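Local atomic coordinates of indole-3-pyruvate decarboxylase (Azospirillum brasilense, PDB entry 2NXW), a protein that catalyses the thiamine diphosphate- and metal-dependent decarboxylation of indole-3-pyruvate to indole-3-acetaldehyde and carbon dioxide, a step in auxin biosynthesis. Residues R34-M39 / Q58-H63; T64-P69 / L459-R464; A74-A79 / E109-V114; G433-S438 / G466-V471; G507-R512 / R530-L535. All blocks are in the same frame, centred on the assembly; numbering follows the deposited sequence. Where two conformers were deposited one is given.

In the fold
Interactions 1 and 3 belong to the N-terminal cofactor-binding domain, interactions 4 and 5 to the C-terminal one, and interaction 2 joins the two domains. Interactions 2, 3 and 4 are buried; 1 and 5 lie partly at the surface. The two partly exposed contacts are parallel strand pairings held by backbone bonds, interaction 5 adding a salt bridge. The buried ones use side chains: polar in interaction 2, a carboxylate-hydroxyl pair with small apolar groups in interaction 3, a glutamine reaching across a loop in interaction 4. Helix 68-82 serves both interactions 2 and 3, and packs on helix 427-437 of interaction 4. Interactions 4 and 5 meet through neighbouring strands 470-475 and 534-539.

Interaction 1: R34-M39 / Q58-H63; sequences RGAQAM and QILPLH
A beta-alpha-beta unit of the N-terminal domain begins and ends here: strand 39-41 and strand 62-64, linked through helix 48-57, come together as parallel neighbours, with M39 paired to L62. Two backbone bonds set the register. M39 N gives its hydrogen to P61 O at 2.8 Å, and M39 O accepts from H63 N at 2.9 Å in an almost linear bond (N-H...O 177°). The side chains of M39 and L62 leave the same face of the sheet and run side by side. In M39, CG stands anti to the backbone N (chi1 -175°), and the bend at chi3 (65°) then brings the methyl CE to 3.8 Å from L62 CD1. That face is covered by helix 48-57, where M39 rests on F50 and A54, while L62 also touches F491 of the second subunit.

Before the strands begin, the chains still pack closely. The branch CD2 of L60 reaches A36 and lies 3.5 Å from A36 O, and the P61 ring sets its CD 3.2 Å from Q37 O. On the side away from M39, the methyl A38 CB comes obliquely to the H63 ring, 3.7 Å from CD2. Q37 points its CB away from this contact, and its OE1 is hydrogen-bonded to S82 OG. G35, at positive phi, closes helix 23-33 with a Schellman motif, after which the chain runs through A36-A38 to the first strand. This is the parallel strand pairing at one edge of an alpha/beta sheet, as expected of the pyrimidine-binding domain of thiamine diphosphate enzymes.

Interaction 2: T64-P69 / L459-R464; sequences TLSHEP and LGNCRR. With TPP (thiamine diphosphate), chain I.
N461 and S66 join the C-terminal and N-terminal domains of one chain, at the 3-10 turn that leads into helix 462-465 and just before helix 68-82, whose N-cap is H67. From N461 CB, which points toward 64-66, the side chain runs to CG anti to the carbonyl carbon (chi1 -64°), and CG comes to 3.7 Å from S66 OG. The amide nitrogen ND2 then donates to S66 OG at 2.9 Å (N-H...O 162°), with the hydroxyl oxygen 12° out of the amide plane. ND2 also passes 4.0 Å from L65 CD2 and is hydrogen-bonded to E458 O, so both the neighbouring turn and S66 hold it. The other branch, OD1, faces R464 NH2; the modelled distance is very short and R464 has two conformers, so its exact length is doubtful.

Replacing N461 by a leucine is likely to leave S66 OG without this donor and E458 O without its amide mate.

S66 OG has a second partner across the dimer, Q453 of the second subunit, and E458 grips the backbone N of S66. In the one R464 conformer given, the guanidinium tentatively brings NH2 edge-on to T64 O in a weak bond of 3.4 Å. A water accepts from T64 N at 3.0 Å and, equally tentatively, from R464 NE. Beyond H67 the chain enters the cofactor pocket, shared with the second subunit, where E68 OE2 lies 2.6 Å from N1' of the thiamine diphosphate pyrimidine.

Interaction 3: A74-A79 / E109-V114; sequences AADAAA and EKSPVV
The flat carboxylate of D76 meets S111 at one oxygen, OD1: the hydroxyl comes from out of the carboxylate plane, beside the oxygen rather than squarely over a face. OD1 accepts from S111 OG at 2.6 Å, although the place of OD1 is somewhat uncertain, so the length is doubtful. This pair ties helix 68-82 to the start of strand 113-119 in the central parallel sheet of the N-terminal domain. The carboxylate plane nearly contains the CA-CB bond (chi2 -1°), and with CG anti to the backbone N the group swings off the helix toward the serine.

D76 OD1 is also salt-bridged to R80, which binds E109 OE1 too; the arginine thus serves two acids, and it probably eases their mutual repulsion. D76 OD2 and E109 OE1 are 5.3 Å apart, not in contact. A leucine in place of D76 would probably leave S111 OG without its acceptor and take from R80 one of its two acidic mates, in a region buried from solvent.

S111 itself follows a helix end: K110, at positive phi, closes helix 100-108 with a Schellman motif, and P112 is the centre of an inverse gamma turn that sends the chain into the strand. The hydroxyl also sits beside a helix methyl, A79 CB lying 3.5 Å from S111 OG. The P112 ring brings CD to 4.4 Å from A79 CB. One turn earlier, V113 rests both branches on the helix: CG1 reaches A75 CB at 4.0 Å, and CG2 presses against the helix backbone, 3.5 Å from D76 CA.

Interaction 4: G433-S438 / G466-V471; sequences GAQCVS and GIDPIV
Helix 427-437 passes its final turns beside the loop that leads from helix 462-465 to strand 470-475, the two backbones coming nearest at Q435 and I467, whose CA atoms are 6.6 Å apart. G466, with positive phi, ends the preceding helix in a Schellman motif, after which I467 directs its CB toward Q435.

Q435 carries most of the contact. Its CG is anti to the backbone N (chi1 -166°) and the chain beyond stays extended, so the side chain reaches across the loop and meets three residues. The aliphatic part comes first: CG meets I467 CG2 at 3.8 Å, the two side chains crossing at a slant. Further out, the amide reaches D468 and P469. Its plane stands 67° from that of the D468 carboxylate, and the end of the amide packs against P469, again with the side chains crossing at a slant. I467 also sends its other branch toward the helix, CD1 being 4.4 Å from C436 SG.

OD2 of D468 is salt-bridged to R530 and accepts from the backbone N of G531.

Around this contact of the C-terminal domain, C462 of helix 462-465 packs on I467 and P469, V437 touches A78 and Y81 of helix 68-82, and strand 470-475 runs on between strands 443-448 and 534-539.

Interaction 5: G507-R512 / R530-L535; sequences GGDGVR and RGRFQL
D509 and R532 are brought together by similar first torsions, each with CG anti to the carbonyl carbon (chi1 -59° and -71°), and a bend at chi3 (67°) folds the arginine back across the aspartate at about a right angle. R532 NE donates to D509 OD1 at 2.9 Å from above the carboxylate plane, while the oxygen stays near the plane of the guanidinium; this is the salt bridge of the contact, with NH2 adding weak bonds to OD1 and to G508 O. G507 O lies over one guanidinium face. The second oxygen, OD2, accepts from Q534 NE2 at 2.9 Å, on its anti side but tilted out of the carboxylate plane, and NE2 also donates to R532 O. Both carboxylate oxygens are therefore gripped, which probably limits the rotation of the group.

The F533 ring lies with its face against G508 CA, 3.5 Å from the centroid, a CH-pi contact possible because glycine has no side chain there.

Along the backbone D509 N bonds to F533 O, L535 N to D509 O at 2.8 Å, and V511 N to L535 O at 2.9 Å. A water bridges G507 O and F533 N. On the other side of strand 534-539, the Q534 backbone bonds to P469 and V471. The alternation of bonds is that of parallel strands, here 509-513 at the sheet edge and 534-539, joined through helix 516-528 in a beta-alpha-beta crossover of the C-terminal cofactor-binding domain.

Interaction 1: R34-M39 / Q58-H63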
# COMPACT_ATOMS: atom_id res chain seq x y z
N ARG A 34 -20.53 9.87 30.05
CA ARG A 34 -20.26 8.52 29.61
C ARG A 34 -19.37 7.72 30.56
O ARG A 34 -18.91 6.63 30.21
CB ARG A 34 -19.66 8.56 28.21
CG ARG A 34 -20.70 9.01 27.18
CD ARG A 34 -20.08 9.39 25.84
NE ARG A 34 -21.12 9.62 24.83
CZ ARG A 34 -21.89 10.71 24.77
NH1 ARG A 34 -21.74 11.69 25.66
NH2 ARG A 34 -22.83 10.78 23.84
N GLY A 35 -19.14 8.26 31.75
CA GLY A 35 -18.37 7.55 32.75
C GLY A 35 -16.92 7.91 32.98
O GLY A 35 -16.31 7.37 33.91
N ALA A 36 -16.35 8.80 32.17
CA ALA A 36 -14.95 9.17 32.35
C ALA A 36 -14.75 9.70 33.76
O ALA A 36 -15.60 10.43 34.29
CB ALA A 36 -14.57 10.23 31.33
N GLN A 37 -13.63 9.33 34.37
CA GLN A 37 -13.36 9.73 35.75
C GLN A 37 -12.19 10.69 35.94
O GLN A 37 -11.98 11.21 37.03
CB GLN A 37 -13.12 8.48 36.60
CG GLN A 37 -14.31 7.54 36.63
CD GLN A 37 -14.03 6.26 37.38
OE1 GLN A 37 -13.16 5.48 37.01
NE2 GLN A 37 -14.78 6.02 38.45
N ALA A 38 -11.43 10.92 34.88
CA ALA A 38 -10.30 11.82 34.97
C ALA A 38 -9.78 12.11 33.58
O ALA A 38 -10.18 11.47 32.61
CB ALA A 38 -9.19 11.17 35.80
N MET A 39 -8.91 13.10 33.49
CA MET A 39 -8.28 13.41 32.23
C MET A 39 -6.80 13.54 32.52
O MET A 39 -6.38 14.31 33.39
CB MET A 39 -8.78 14.71 31.62
CG MET A 39 -8.16 14.93 30.23
SD MET A 39 -8.97 16.20 29.28
CE MET A 39 -8.57 17.54 30.29
N GLN A 58 -12.95 22.03 36.35
CA GLN A 58 -12.84 20.80 37.13
C GLN A 58 -13.96 19.81 36.82
O GLN A 58 -14.41 19.08 37.71
CB GLN A 58 -12.82 21.12 38.63
CG GLN A 58 -11.54 21.81 39.12
CD GLN A 58 -10.32 20.90 39.04
OE1 GLN A 58 -10.36 19.76 39.49
NE2 GLN A 58 -9.23 21.41 38.47
N ILE A 59 -14.43 19.77 35.58
CA ILE A 59 -15.49 18.84 35.21
C ILE A 59 -14.95 17.41 35.39
O ILE A 59 -15.67 16.51 35.84
CB ILE A 59 -15.95 19.06 33.75
CG1 ILE A 59 -16.67 20.42 33.65
CG2 ILE A 59 -16.89 17.94 33.31
CD1 ILE A 59 -17.02 20.83 32.23
N LEU A 60 -13.69 17.23 35.03
CA LEU A 60 -13.00 15.95 35.20
C LEU A 60 -11.70 16.30 35.92
O LEU A 60 -11.08 17.32 35.64
CB LEU A 60 -12.64 15.31 33.85
CG LEU A 60 -13.74 14.75 32.95
CD1 LEU A 60 -13.09 14.19 31.68
CD2 LEU A 60 -14.52 13.66 33.67
N PRO A 61 -11.30 15.47 36.89
CA PRO A 61 -10.06 15.72 37.62
C PRO A 61 -8.94 15.75 36.58
O PRO A 61 -8.87 14.86 35.73
CB PRO A 61 -9.95 14.52 38.54
CG PRO A 61 -11.39 14.22 38.84
CD PRO A 61 -12.05 14.35 37.49
N LEU A 62 -8.08 16.77 36.64
CA LEU A 62 -6.98 16.90 35.69
C LEU A 62 -5.66 16.43 36.29
O LEU A 62 -5.18 17.01 37.27
CB LEU A 62 -6.87 18.36 35.23
CG LEU A 62 -5.71 18.74 34.30
CD1 LEU A 62 -5.89 18.05 32.95
CD2 LEU A 62 -5.69 20.25 34.11
N HIS A 63 -5.08 15.39 35.69
CA HIS A 63 -3.82 14.84 36.18
C HIS A 63 -2.73 14.94 35.14
O HIS A 63 -2.86 14.40 34.04
CB HIS A 63 -3.99 13.36 36.53
CG HIS A 63 -5.06 13.09 37.53
ND1 HIS A 63 -5.16 13.80 38.72
CD2 HIS A 63 -6.08 12.20 37.54
CE1 HIS A 63 -6.19 13.35 39.41
NE2 HIS A 63 -6.76 12.38 38.72

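Interaction 2: T64-P69 / L459-R464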
# COMPACT_ATOMS: atom_id res chain seq x y z
N THR A 64 -1.65 15.63 35.47
CA THR A 64 -0.55 15.72 34.52
C THR A 64 0.50 14.67 34.85
O THR A 64 0.59 14.19 35.98
CB THR A 64 0.10 17.12 34.49
OG1 THR A 64 0.64 17.44 35.77
CG2 THR A 64 -0.94 18.16 34.09
N LEU A 65 1.25 14.29 33.83
CA LEU A 65 2.32 13.33 34.01
C LEU A 65 3.58 13.92 33.39
O LEU A 65 3.56 15.05 32.91
CB LEU A 65 1.94 11.99 33.37
CG LEU A 65 0.81 11.33 34.17
CD1 LEU A 65 0.26 10.12 33.45
CD2 LEU A 65 1.35 10.92 35.55
N SER A 66 4.68 13.19 33.43
CA SER A 66 5.94 13.70 32.91
C SER A 66 6.16 13.59 31.41
O SER A 66 6.65 14.52 30.78
CB SER A 66 7.10 12.98 33.59
OG SER A 66 7.09 13.18 35.00
N HIS A 67 5.80 12.44 30.86
CA HIS A 67 6.06 12.12 29.44
C HIS A 67 4.78 11.56 28.81
O HIS A 67 4.04 10.83 29.46
CB HIS A 67 7.20 11.09 29.43
CG HIS A 67 8.02 11.08 28.18
ND1 HIS A 67 8.93 10.07 27.91
CD2 HIS A 67 8.12 11.95 27.15
CE1 HIS A 67 9.54 10.32 26.77
NE2 HIS A 67 9.07 11.46 26.29
N GLU A 68 4.53 11.89 27.53
CA GLU A 68 3.29 11.45 26.89
C GLU A 68 3.01 9.94 26.89
O GLU A 68 1.84 9.55 26.94
CB GLU A 68 3.18 12.01 25.46
CG GLU A 68 2.86 13.51 25.41
CD GLU A 68 4.07 14.41 25.58
OE1 GLU A 68 5.22 13.92 25.67
OE2 GLU A 68 3.87 15.65 25.62
N PRO A 69 4.04 9.08 26.81
CA PRO A 69 3.70 7.65 26.83
C PRO A 69 2.87 7.34 28.07
O PRO A 69 1.86 6.63 28.00
CB PRO A 69 5.07 6.97 26.87
CG PRO A 69 5.90 7.87 26.00
CD PRO A 69 5.48 9.27 26.51
N LEU A 459 6.87 7.75 38.63
CA LEU A 459 6.54 7.68 40.05
C LEU A 459 6.81 9.02 40.74
O LEU A 459 6.28 9.27 41.83
CB LEU A 459 7.35 6.56 40.73
CG LEU A 459 6.89 5.14 40.41
CD1 LEU A 459 7.95 4.17 40.94
CD2 LEU A 459 5.52 4.84 41.06
N GLY A 460 7.64 9.86 40.14
CA GLY A 460 7.91 11.17 40.73
C GLY A 460 6.67 12.05 40.80
O GLY A 460 6.68 13.11 41.46
N ASN A 461 5.60 11.64 40.14
CA ASN A 461 4.34 12.39 40.15
C ASN A 461 3.35 11.91 41.20
O ASN A 461 2.30 12.53 41.37
CB ASN A 461 3.67 12.30 38.78
CG ASN A 461 4.50 12.96 37.70
OD1 ASN A 461 4.70 14.17 37.72
ND2 ASN A 461 5.00 12.15 36.76
N CYS A 462 3.68 10.85 41.92
CA CYS A 462 2.75 10.31 42.91
C CYS A 462 2.30 11.29 43.98
O CYS A 462 1.10 11.34 44.29
CB CYS A 462 3.35 9.07 43.58
SG CYS A 462 3.41 7.62 42.51
N ARG A 463 3.22 12.06 44.54
CA ARG A 463 2.83 12.99 45.60
C ARG A 463 1.78 13.98 45.11
O ARG A 463 0.75 14.17 45.77
CB ARG A 463 4.02 13.78 46.14
CG ARG A 463 3.64 14.63 47.37
CD ARG A 463 4.36 15.98 47.41
NE ARG A 463 3.99 16.87 46.31
CZ ARG A 463 2.84 17.54 46.22
NH1 ARG A 463 1.91 17.44 47.17
NH2 ARG A 463 2.61 18.31 45.17
N ARG A 464 2.02 14.60 43.96
CA ARG A 464 1.06 15.57 43.44
C ARG A 464 -0.29 14.92 43.11
O ARG A 464 -1.35 15.52 43.30
CB ARG A 464 1.63 16.24 42.18
CG ARG A 464 0.75 17.34 41.61
CD ARG A 464 1.44 18.07 40.46
NE ARG A 464 1.67 17.21 39.30
CZ ARG A 464 2.73 16.43 39.12
NH1 ARG A 464 3.70 16.38 40.03
NH2 ARG A 464 2.83 15.70 38.03
N1' TPP I . 5.47 17.53 24.86
C2' TPP I . 6.49 17.42 24.00
CM2 TPP I . 7.01 16.04 23.64
N3' TPP I . 7.06 18.51 23.46
C4' TPP I . 6.63 19.77 23.77
N4' TPP I . 7.20 20.85 23.16
C5' TPP I . 5.56 19.94 24.71
C6' TPP I . 4.99 18.76 25.24
C7' TPP I . 5.01 21.34 25.14
N3 TPP I . 6.03 22.22 25.86
C2 TPP I . 6.67 23.17 25.16
S1 TPP I . 7.67 23.96 26.34
C5 TPP I . 7.20 23.00 27.73
C4 TPP I . 6.27 22.12 27.19
CM4 TPP I . 5.54 21.10 28.08
C6 TPP I . 7.70 23.15 29.10
C7 TPP I . 9.16 22.69 29.19
O7 TPP I . 9.47 22.69 30.56
PA TPP I . 11.03 22.58 30.82
O1A TPP I . 11.65 21.38 30.16
O2A TPP I . 11.17 22.46 32.38
O3A TPP I . 11.84 23.91 30.34
PB TPP I . 11.27 25.40 30.76
O1B TPP I . 10.97 25.42 32.27
O2B TPP I . 12.42 26.38 30.42
O3B TPP I . 10.04 25.76 29.97
O HOH W 1 -1.47 16.60 38.28

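Interaction 3: A74-A79 / E109-V114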
# COMPACT_ATOMS: atom_id res chain seq x y z
N ALA A 74 -1.72 5.70 31.23
CA ALA A 74 -2.55 5.99 32.40
C ALA A 74 -4.02 6.08 31.98
O ALA A 74 -4.88 5.53 32.66
CB ALA A 74 -2.11 7.30 33.04
N ALA A 75 -4.29 6.74 30.85
CA ALA A 75 -5.68 6.85 30.38
C ALA A 75 -6.22 5.47 30.03
O ALA A 75 -7.38 5.15 30.32
CB ALA A 75 -5.74 7.77 29.17
N ASP A 76 -5.39 4.65 29.40
CA ASP A 76 -5.77 3.29 29.04
C ASP A 76 -6.10 2.53 30.33
O ASP A 76 -7.14 1.88 30.44
CB ASP A 76 -4.60 2.64 28.30
CG ASP A 76 -4.90 1.23 27.82
OD1 ASP A 76 -6.01 0.71 28.07
OD2 ASP A 76 -4.00 0.64 27.18
N ALA A 77 -5.21 2.60 31.31
CA ALA A 77 -5.42 1.91 32.58
C ALA A 77 -6.70 2.36 33.28
O ALA A 77 -7.39 1.54 33.88
CB ALA A 77 -4.23 2.12 33.49
N ALA A 78 -6.99 3.66 33.25
CA ALA A 78 -8.20 4.18 33.88
C ALA A 78 -9.44 3.60 33.19
O ALA A 78 -10.43 3.25 33.84
CB ALA A 78 -8.22 5.70 33.81
N ALA A 79 -9.37 3.50 31.86
CA ALA A 79 -10.48 2.95 31.10
C ALA A 79 -10.69 1.49 31.48
O ALA A 79 -11.80 1.04 31.73
CB ALA A 79 -10.20 3.06 29.60
N GLU A 109 -5.64 -3.78 22.51
CA GLU A 109 -6.28 -4.48 23.61
C GLU A 109 -7.69 -4.01 23.94
O GLU A 109 -8.18 -4.18 25.06
CB GLU A 109 -5.34 -4.47 24.83
CG GLU A 109 -4.03 -5.22 24.45
CD GLU A 109 -2.99 -5.34 25.54
OE1 GLU A 109 -2.99 -4.54 26.50
OE2 GLU A 109 -2.12 -6.24 25.41
N LYS A 110 -8.33 -3.42 22.94
CA LYS A 110 -9.73 -2.99 23.04
C LYS A 110 -10.05 -2.09 24.23
O LYS A 110 -11.00 -2.34 24.97
CB LYS A 110 -10.63 -4.24 23.07
CG LYS A 110 -10.63 -5.05 21.76
CD LYS A 110 -11.67 -4.55 20.76
CE LYS A 110 -13.05 -5.04 21.13
NZ LYS A 110 -14.09 -4.72 20.09
N SER A 111 -9.28 -1.02 24.39
CA SER A 111 -9.49 -0.07 25.48
C SER A 111 -9.81 1.28 24.84
O SER A 111 -9.00 1.82 24.07
CB SER A 111 -8.24 0.04 26.35
OG SER A 111 -8.48 0.91 27.44
N PRO A 112 -10.99 1.85 25.15
CA PRO A 112 -11.41 3.13 24.57
C PRO A 112 -10.80 4.39 25.15
O PRO A 112 -11.40 5.06 26.01
CB PRO A 112 -12.92 3.08 24.74
CG PRO A 112 -13.07 2.45 26.06
CD PRO A 112 -12.04 1.30 26.02
N VAL A 113 -9.61 4.72 24.67
CA VAL A 113 -8.93 5.93 25.10
C VAL A 113 -9.33 7.04 24.14
O VAL A 113 -9.18 6.91 22.92
CB VAL A 113 -7.39 5.78 25.06
CG1 VAL A 113 -6.73 7.13 25.31
CG2 VAL A 113 -6.94 4.77 26.13
N VAL A 114 -9.87 8.12 24.70
CA VAL A 114 -10.25 9.28 23.90
C VAL A 114 -9.05 10.21 23.87
O VAL A 114 -8.67 10.80 24.89
CB VAL A 114 -11.46 10.01 24.52
CG1 VAL A 114 -11.80 11.25 23.69
CG2 VAL A 114 -12.66 9.07 24.60

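Interaction 4: G433-S438 / G466-V471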
# COMPACT_ATOMS: atom_id res chain seq x y z
N GLY A 433 -2.26 5.40 36.66
CA GLY A 433 -3.57 5.76 36.13
C GLY A 433 -4.69 5.06 36.88
O GLY A 433 -5.72 5.66 37.23
N ALA A 434 -4.51 3.76 37.12
CA ALA A 434 -5.52 3.00 37.83
C ALA A 434 -5.70 3.55 39.24
O ALA A 434 -6.83 3.75 39.68
CB ALA A 434 -5.14 1.52 37.88
N GLN A 435 -4.61 3.81 39.95
CA GLN A 435 -4.79 4.29 41.31
C GLN A 435 -5.41 5.69 41.35
O GLN A 435 -6.11 6.03 42.30
CB GLN A 435 -3.47 4.23 42.10
CG GLN A 435 -3.73 4.41 43.61
CD GLN A 435 -2.65 3.87 44.53
OE1 GLN A 435 -2.57 4.29 45.71
NE2 GLN A 435 -1.85 2.94 44.05
N CYS A 436 -5.19 6.50 40.31
CA CYS A 436 -5.81 7.83 40.31
C CYS A 436 -7.34 7.72 40.32
O CYS A 436 -8.01 8.61 40.85
CB CYS A 436 -5.39 8.65 39.08
SG CYS A 436 -3.73 9.35 39.19
N VAL A 437 -7.88 6.65 39.76
CA VAL A 437 -9.33 6.48 39.73
C VAL A 437 -9.87 5.38 40.63
O VAL A 437 -11.07 5.09 40.61
CB VAL A 437 -9.83 6.22 38.26
CG1 VAL A 437 -9.38 7.37 37.36
CG2 VAL A 437 -9.31 4.87 37.73
N SER A 438 -9.01 4.80 41.47
CA SER A 438 -9.40 3.70 42.34
C SER A 438 -10.01 4.06 43.70
O SER A 438 -10.29 3.17 44.50
CB SER A 438 -8.19 2.80 42.58
OG SER A 438 -7.30 3.43 43.49
N GLY A 466 -1.48 12.41 44.65
CA GLY A 466 -2.06 11.91 45.88
C GLY A 466 -2.23 10.40 45.94
O GLY A 466 -3.19 9.90 46.51
N ILE A 467 -1.29 9.67 45.33
CA ILE A 467 -1.35 8.22 45.34
C ILE A 467 -0.05 7.62 45.88
O ILE A 467 0.98 8.31 45.93
CB ILE A 467 -1.63 7.66 43.92
CG1 ILE A 467 -0.50 8.04 42.97
CG2 ILE A 467 -2.98 8.17 43.42
CD1 ILE A 467 -0.60 7.41 41.58
N ASP A 468 -0.10 6.35 46.26
CA ASP A 468 1.05 5.67 46.88
C ASP A 468 1.19 4.21 46.48
O ASP A 468 1.25 3.31 47.34
CB ASP A 468 0.91 5.76 48.41
CG ASP A 468 -0.40 5.17 48.93
OD1 ASP A 468 -1.26 4.73 48.14
OD2 ASP A 468 -0.57 5.14 50.16
N PRO A 469 1.29 3.93 45.18
CA PRO A 469 1.42 2.53 44.77
C PRO A 469 2.66 1.80 45.28
O PRO A 469 3.66 2.44 45.64
CB PRO A 469 1.41 2.62 43.23
CG PRO A 469 2.06 3.94 42.97
CD PRO A 469 1.43 4.84 44.03
N ILE A 470 2.54 0.47 45.36
CA ILE A 470 3.67 -0.38 45.75
C ILE A 470 4.20 -0.89 44.42
O ILE A 470 3.43 -1.37 43.58
CB ILE A 470 3.21 -1.59 46.60
CG1 ILE A 470 2.63 -1.10 47.93
CG2 ILE A 470 4.42 -2.51 46.88
CD1 ILE A 470 1.99 -2.20 48.78
N VAL A 471 5.50 -0.78 44.24
CA VAL A 471 6.13 -1.21 43.00
C VAL A 471 7.24 -2.20 43.27
O VAL A 471 8.17 -1.89 44.01
CB VAL A 471 6.73 -0.01 42.26
CG1 VAL A 471 7.32 -0.44 40.91
CG2 VAL A 471 5.65 1.05 42.03

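Interaction 5: G507-R512 / R530-L535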
# COMPACT_ATOMS: atom_id res chain seq x y z
N GLY A 507 10.35 11.38 45.65
CA GLY A 507 9.34 11.45 46.69
C GLY A 507 8.78 10.14 47.21
O GLY A 507 7.69 10.12 47.78
N GLY A 508 9.52 9.05 47.04
CA GLY A 508 9.04 7.77 47.54
C GLY A 508 10.08 7.05 48.37
O GLY A 508 11.21 7.54 48.55
N ASP A 509 9.72 5.87 48.87
CA ASP A 509 10.62 5.07 49.70
C ASP A 509 11.10 3.86 48.93
O ASP A 509 10.30 3.02 48.52
CB ASP A 509 9.92 4.60 50.97
CG ASP A 509 9.40 5.75 51.80
OD1 ASP A 509 10.04 6.82 51.80
OD2 ASP A 509 8.36 5.57 52.46
N GLY A 510 12.40 3.76 48.76
CA GLY A 510 12.94 2.64 48.02
C GLY A 510 13.86 1.79 48.86
O GLY A 510 14.53 2.29 49.77
N VAL A 511 13.88 0.50 48.57
CA VAL A 511 14.77 -0.42 49.25
C VAL A 511 15.23 -1.49 48.27
O VAL A 511 14.44 -2.03 47.50
CB VAL A 511 14.09 -1.07 50.49
CG1 VAL A 511 12.88 -1.87 50.10
CG2 VAL A 511 15.10 -1.95 51.23
N ARG A 512 16.53 -1.76 48.28
CA ARG A 512 17.09 -2.81 47.42
C ARG A 512 17.22 -4.05 48.28
O ARG A 512 17.78 -4.01 49.38
CB ARG A 512 18.47 -2.40 46.90
CG ARG A 512 19.23 -3.54 46.20
CD ARG A 512 20.53 -3.08 45.57
NE ARG A 512 20.30 -2.40 44.30
CZ ARG A 512 21.21 -2.26 43.34
NH1 ARG A 512 22.44 -2.73 43.52
NH2 ARG A 512 20.88 -1.73 42.18
N ARG A 530 1.72 3.66 53.93
CA ARG A 530 0.99 4.36 52.89
C ARG A 530 1.38 5.84 52.95
O ARG A 530 2.10 6.26 53.86
CB ARG A 530 -0.52 4.19 53.10
CG ARG A 530 -0.97 2.77 52.78
CD ARG A 530 -2.43 2.72 52.33
NE ARG A 530 -2.62 3.35 51.03
CZ ARG A 530 -3.75 3.27 50.32
NH1 ARG A 530 -4.78 2.58 50.78
NH2 ARG A 530 -3.83 3.89 49.14
N GLY A 531 0.95 6.61 51.96
CA GLY A 531 1.27 8.03 51.92
C GLY A 531 2.40 8.41 50.97
O GLY A 531 2.54 9.57 50.58
N ARG A 532 3.24 7.43 50.62
CA ARG A 532 4.36 7.62 49.70
C ARG A 532 4.48 6.33 48.90
O ARG A 532 4.22 5.25 49.44
CB ARG A 532 5.68 7.81 50.48
CG ARG A 532 5.79 9.16 51.19
CD ARG A 532 6.94 9.15 52.20
NE ARG A 532 8.27 9.05 51.59
CZ ARG A 532 8.93 10.06 51.03
NH1 ARG A 532 8.38 11.27 50.98
NH2 ARG A 532 10.14 9.87 50.51
N PHE A 533 4.85 6.42 47.62
CA PHE A 533 5.01 5.18 46.87
C PHE A 533 6.15 4.37 47.48
O PHE A 533 7.08 4.92 48.08
CB PHE A 533 5.24 5.45 45.36
CG PHE A 533 6.62 5.94 44.99
CD1 PHE A 533 7.69 5.05 44.92
CD2 PHE A 533 6.84 7.28 44.65
CE1 PHE A 533 8.95 5.48 44.51
CE2 PHE A 533 8.10 7.72 44.23
CZ PHE A 533 9.16 6.81 44.16
N GLN A 534 6.04 3.06 47.37
CA GLN A 534 7.02 2.15 47.93
C GLN A 534 7.63 1.33 46.81
O GLN A 534 6.93 0.58 46.14
CB GLN A 534 6.34 1.22 48.93
CG GLN A 534 5.60 1.94 50.05
CD GLN A 534 6.55 2.62 51.01
OE1 GLN A 534 7.47 1.99 51.54
NE2 GLN A 534 6.33 3.92 51.25
N LEU A 535 8.94 1.50 46.63
CA LEU A 535 9.65 0.79 45.58
C LEU A 535 10.56 -0.29 46.18
O LEU A 535 11.49 0.02 46.93
CB LEU A 535 10.48 1.78 44.76
CG LEU A 535 11.36 1.19 43.65
CD1 LEU A 535 10.49 0.49 42.63
CD2 LEU A 535 12.17 2.31 43.00
O HOH W 2 5.21 9.23 46.74
O HOH W 3 9.60 0.49 50.31